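Local structure of GTP-sensing transcriptional pleiotropic repressor CodY (Clostridioides difficile, 5N0L) at the interface of chains A and B and the interface of chains A and C. The protein is a GTP-sensing pleiotropic transcriptional repressor that senses nutrients, with isoleucine bound as cofactor by its GAF domain. Sequence-based numbering; all coordinates share one arbitrary frame. Chains: chain A/B/C, GTP-sensing transcriptional pleiotropic repressor CodY.

Contact 1: the interface of chains A and B. Residues chain A 11, 14-15; chain B 32, 35-36, 39, 146, 150.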
# COMPACT_ATOMS: atom_id res chain seq x y z
N LYS A 11 -30.73 9.42 -2.55
CA LYS A 11 -30.18 8.04 -2.15
C LYS A 11 -28.73 7.92 -2.55
O LYS A 11 -27.92 7.47 -1.72
CB LYS A 11 -30.98 6.95 -2.73
CG LYS A 11 -32.33 6.80 -2.10
CD LYS A 11 -33.11 5.76 -2.83
CE LYS A 11 -34.44 5.39 -2.12
NZ LYS A 11 -35.05 4.24 -2.80
N LYS A 14 -26.70 9.74 0.02
CA LYS A 14 -26.54 8.92 1.24
C LYS A 14 -25.46 7.93 1.06
O LYS A 14 -24.59 7.83 1.96
CB LYS A 14 -27.82 8.22 1.63
CG LYS A 14 -28.79 9.09 2.34
CD LYS A 14 -30.01 8.35 2.95
CE LYS A 14 -31.22 9.29 2.97
NZ LYS A 14 -32.24 8.93 3.97
N ILE A 15 -25.51 7.18 -0.01
CA ILE A 15 -24.46 6.21 -0.32
C ILE A 15 -23.10 6.91 -0.33
O ILE A 15 -22.14 6.40 0.28
CB ILE A 15 -24.67 5.45 -1.63
CG1 ILE A 15 -25.95 4.61 -1.66
CG2 ILE A 15 -23.43 4.60 -2.06
CD1 ILE A 15 -26.04 3.45 -0.71
N LEU B 32 -21.04 -0.18 3.65
CA LEU B 32 -21.74 -0.01 2.36
C LEU B 32 -23.00 -0.81 2.26
O LEU B 32 -24.06 -0.31 1.81
CB LEU B 32 -20.80 -0.34 1.18
CG LEU B 32 -21.36 -0.26 -0.26
CD1 LEU B 32 -21.98 1.17 -0.48
CD2 LEU B 32 -20.30 -0.59 -1.20
N ALA B 35 -25.71 0.95 4.16
CA ALA B 35 -26.22 2.18 3.41
C ALA B 35 -27.13 1.68 2.30
O ALA B 35 -28.22 2.20 2.15
CB ALA B 35 -25.10 3.00 2.86
N LEU B 36 -26.69 0.72 1.52
CA LEU B 36 -27.60 0.10 0.50
C LEU B 36 -28.87 -0.49 1.02
O LEU B 36 -30.01 -0.33 0.42
CB LEU B 36 -26.90 -0.95 -0.26
CG LEU B 36 -26.00 -0.51 -1.28
CD1 LEU B 36 -25.07 -1.71 -1.69
CD2 LEU B 36 -26.90 0.14 -2.49
N VAL B 39 -31.23 2.34 1.93
CA VAL B 39 -31.93 3.15 0.80
C VAL B 39 -32.66 2.18 -0.19
O VAL B 39 -33.67 2.69 -0.88
CB VAL B 39 -30.93 4.06 0.05
CG1 VAL B 39 -30.19 5.04 0.93
CG2 VAL B 39 -30.02 3.27 -0.84
N ILE B 146 -27.98 2.68 -8.46
CA ILE B 146 -27.35 2.68 -7.09
C ILE B 146 -26.64 1.34 -6.86
O ILE B 146 -25.46 1.33 -6.38
CB ILE B 146 -28.32 3.02 -5.99
CG1 ILE B 146 -28.88 4.49 -6.14
CG2 ILE B 146 -27.72 2.87 -4.60
CD1 ILE B 146 -30.10 4.67 -5.32
N SER B 150 -22.59 0.85 -6.79
CA SER B 150 -22.10 0.31 -5.46
C SER B 150 -21.27 -0.91 -5.74
O SER B 150 -20.10 -1.00 -5.11
CB SER B 150 -23.25 0.05 -4.56
OG SER B 150 -23.84 1.26 -4.09

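Contact 2: the interface of chains A and C. Residues chain A 91, 141, 144, 148; chain C 9, 13.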
# COMPACT_ATOMS: atom_id res chain seq x y z
N THR A 91 -2.69 -2.33 30.89
CA THR A 91 -3.61 -3.36 31.13
C THR A 91 -4.27 -3.26 32.50
O THR A 91 -3.62 -3.14 33.58
CB THR A 91 -3.01 -4.73 30.86
OG1 THR A 91 -2.60 -4.84 29.50
CG2 THR A 91 -4.03 -5.84 31.17
N ASP A 141 -1.92 -14.68 34.28
CA ASP A 141 -0.88 -14.06 33.50
C ASP A 141 -0.71 -14.66 32.11
O ASP A 141 -0.21 -13.97 31.22
CB ASP A 141 0.51 -14.11 34.25
CG ASP A 141 0.58 -13.18 35.44
OD1 ASP A 141 -0.37 -12.38 35.63
OD2 ASP A 141 1.58 -13.25 36.24
N LEU A 144 -3.24 -13.06 29.98
CA LEU A 144 -2.69 -11.75 29.67
C LEU A 144 -1.66 -11.74 28.59
O LEU A 144 -1.60 -10.81 27.77
CB LEU A 144 -2.26 -10.98 30.92
CG LEU A 144 -3.19 -10.65 32.06
CD1 LEU A 144 -2.58 -9.75 33.17
CD2 LEU A 144 -4.43 -9.96 31.53
N GLU A 148 -2.38 -9.54 25.40
CA GLU A 148 -1.51 -8.49 25.09
C GLU A 148 -0.81 -8.61 23.75
O GLU A 148 -0.65 -7.56 23.02
CB GLU A 148 -0.52 -8.19 26.20
CG GLU A 148 -1.22 -7.63 27.41
CD GLU A 148 -0.33 -7.15 28.52
OE1 GLU A 148 0.92 -7.14 28.32
OE2 GLU A 148 -0.94 -6.76 29.56
N LEU C 9 5.11 -13.10 30.95
CA LEU C 9 4.33 -11.83 30.72
C LEU C 9 5.26 -10.61 30.70
O LEU C 9 5.18 -9.65 29.83
CB LEU C 9 3.24 -11.73 31.75
CG LEU C 9 2.35 -10.49 31.70
CD1 LEU C 9 1.64 -10.36 30.25
CD2 LEU C 9 1.33 -10.57 32.81
N ARG C 13 5.75 -8.36 27.33
CA ARG C 13 5.71 -6.88 27.40
C ARG C 13 6.87 -6.13 26.81
O ARG C 13 6.68 -5.05 26.10
CB ARG C 13 5.33 -6.41 28.80
CG ARG C 13 3.97 -6.76 29.20
CD ARG C 13 3.69 -6.66 30.68
NE ARG C 13 2.27 -6.86 30.93
CZ ARG C 13 1.66 -6.87 32.09
NH1 ARG C 13 2.36 -6.83 33.28
NH2 ARG C 13 0.35 -7.03 32.12

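Contact 1: the interface of chains A and B
A:Ile15 reaches into a groove of chain B between helix 30-39 and helix 141-158. Its methyl CD1 lies against the first of these helices. CD1 of A:Ile15 is 3.7 Å from the methyl CB of B:Ala35 and also touches CD2 of B:Leu36 and CG2 of B:Val39. The first torsion of A:Ile15 splits the two branches: CG1 is anti to the carbonyl carbon (chi1 -62°) and carries CD1 into the groove, while CG2 is anti to the backbone N and is turned toward B:Leu32 and B:Ser150. CG2 of A:Ile15 meets CD1 of B:Leu32 at 4.0 Å, and OG of B:Ser150 lies close by. The hydroxyl OG of B:Ser150 gives its hydrogen to the carbonyl O of B:Ile146 at 2.8 Å. This bond within helix 141-158 satisfies the hydroxyl beside an apolar side chain. From the same helix, CG2 of B:Ile146 packs on CG1 of A:Ile15 at 3.9 Å.

One helical turn earlier in chain A, A:Lys11 closes the patch. The methyl CD1 of B:Ile146 touches CB of A:Lys11 at 3.6 Å. The extended lysine chain runs past B:Val39 in the opposite sense, with CG beside CB of the valine. A:Lys14 adds its CD beside another part of the valine, 3.9 Å from CG1 of B:Val39. B:Val39 is thus lined by both lysine stems.

This patch is part of a two-fold interface, and its twin has the chains exchanged. It probably helps to hold a dimer. At the polar rim, the ammonium NZ of A:Lys11 donates to the backbone O of B:Val39 at 2.8 Å, 20° out of the carbonyl plane.

Contact 2: the interface of chains A and C
C:Arg13 meets A:Glu148 side-on, with two nitrogens of the guanidinium each on its own carboxylate oxygen. NE of C:Arg13 donates to OE1 of A:Glu148 at 3.0 Å. NH2 of C:Arg13 donates to OE2 of A:Glu148 at 2.9 Å, and this pair is also the salt bridge. Both bonds are nearly straight. Both come on the syn side, somewhat out of the carboxylate plane, and both oxygens lie close to the guanidinium plane. The two flat groups are 21° apart, so the pairing is slightly twisted. The arginine chain is extended from CG to NE, which brings the NE edge alongside the acid.

The acid is held from its own chain too. The hydroxyl OG1 of A:Thr91 donates to OE2 of A:Glu148 at 2.5 Å, from above the carboxylate plane. It comes from the face opposite NH2 of C:Arg13. OE2 accepts from both A:Thr91 and C:Arg13, and the threonine helps to fix the rotation of the carboxylate. This polar grip is the tight part of the contact.

C:Leu9 forms the looser, apolar part. CG of C:Leu9 lies 3.6 Å above the guanidinium plane of C:Arg13, over its centre, and so backs the arginine within chain C. Its CG is anti to the backbone N (chi1 178°), and the two methyls spread over chain A. CD1 of C:Leu9 lies 4.0 Å from CB of A:Leu144. CD2 of C:Leu9 sits 3.8 Å from the carboxylate carbon CG of A:Asp141, which the leucine meets at about a right angle. These contacts are wider and hide little surface of A:Asp141.

The interface is not an exact two-fold and may not be a biological one. Helix 7-21 of chain C lies against helix 141-158 of chain A, with A:Thr91 contributed by the loop just before strand 92-95.

Contact 1 and contact 2 are about 42 Å apart, measured between the centres of their C-alpha atoms. Both use the N-terminal helix of one copy and helix 141-158 of another; contact 1 uses helix 30-39 as well. The N-terminal helix gives residues 11, 14 and 15 in contact 1, but 9 and 13 in contact 2. Helix 141-158 gives 146 and 150, then 141, 144 and 148. The twin of contact 1 also turns helix 141-158 of chain A toward chain B. The A-B interface is two-fold, the A-C one not exactly. Together they could link copies within the deposited six-chain assembly.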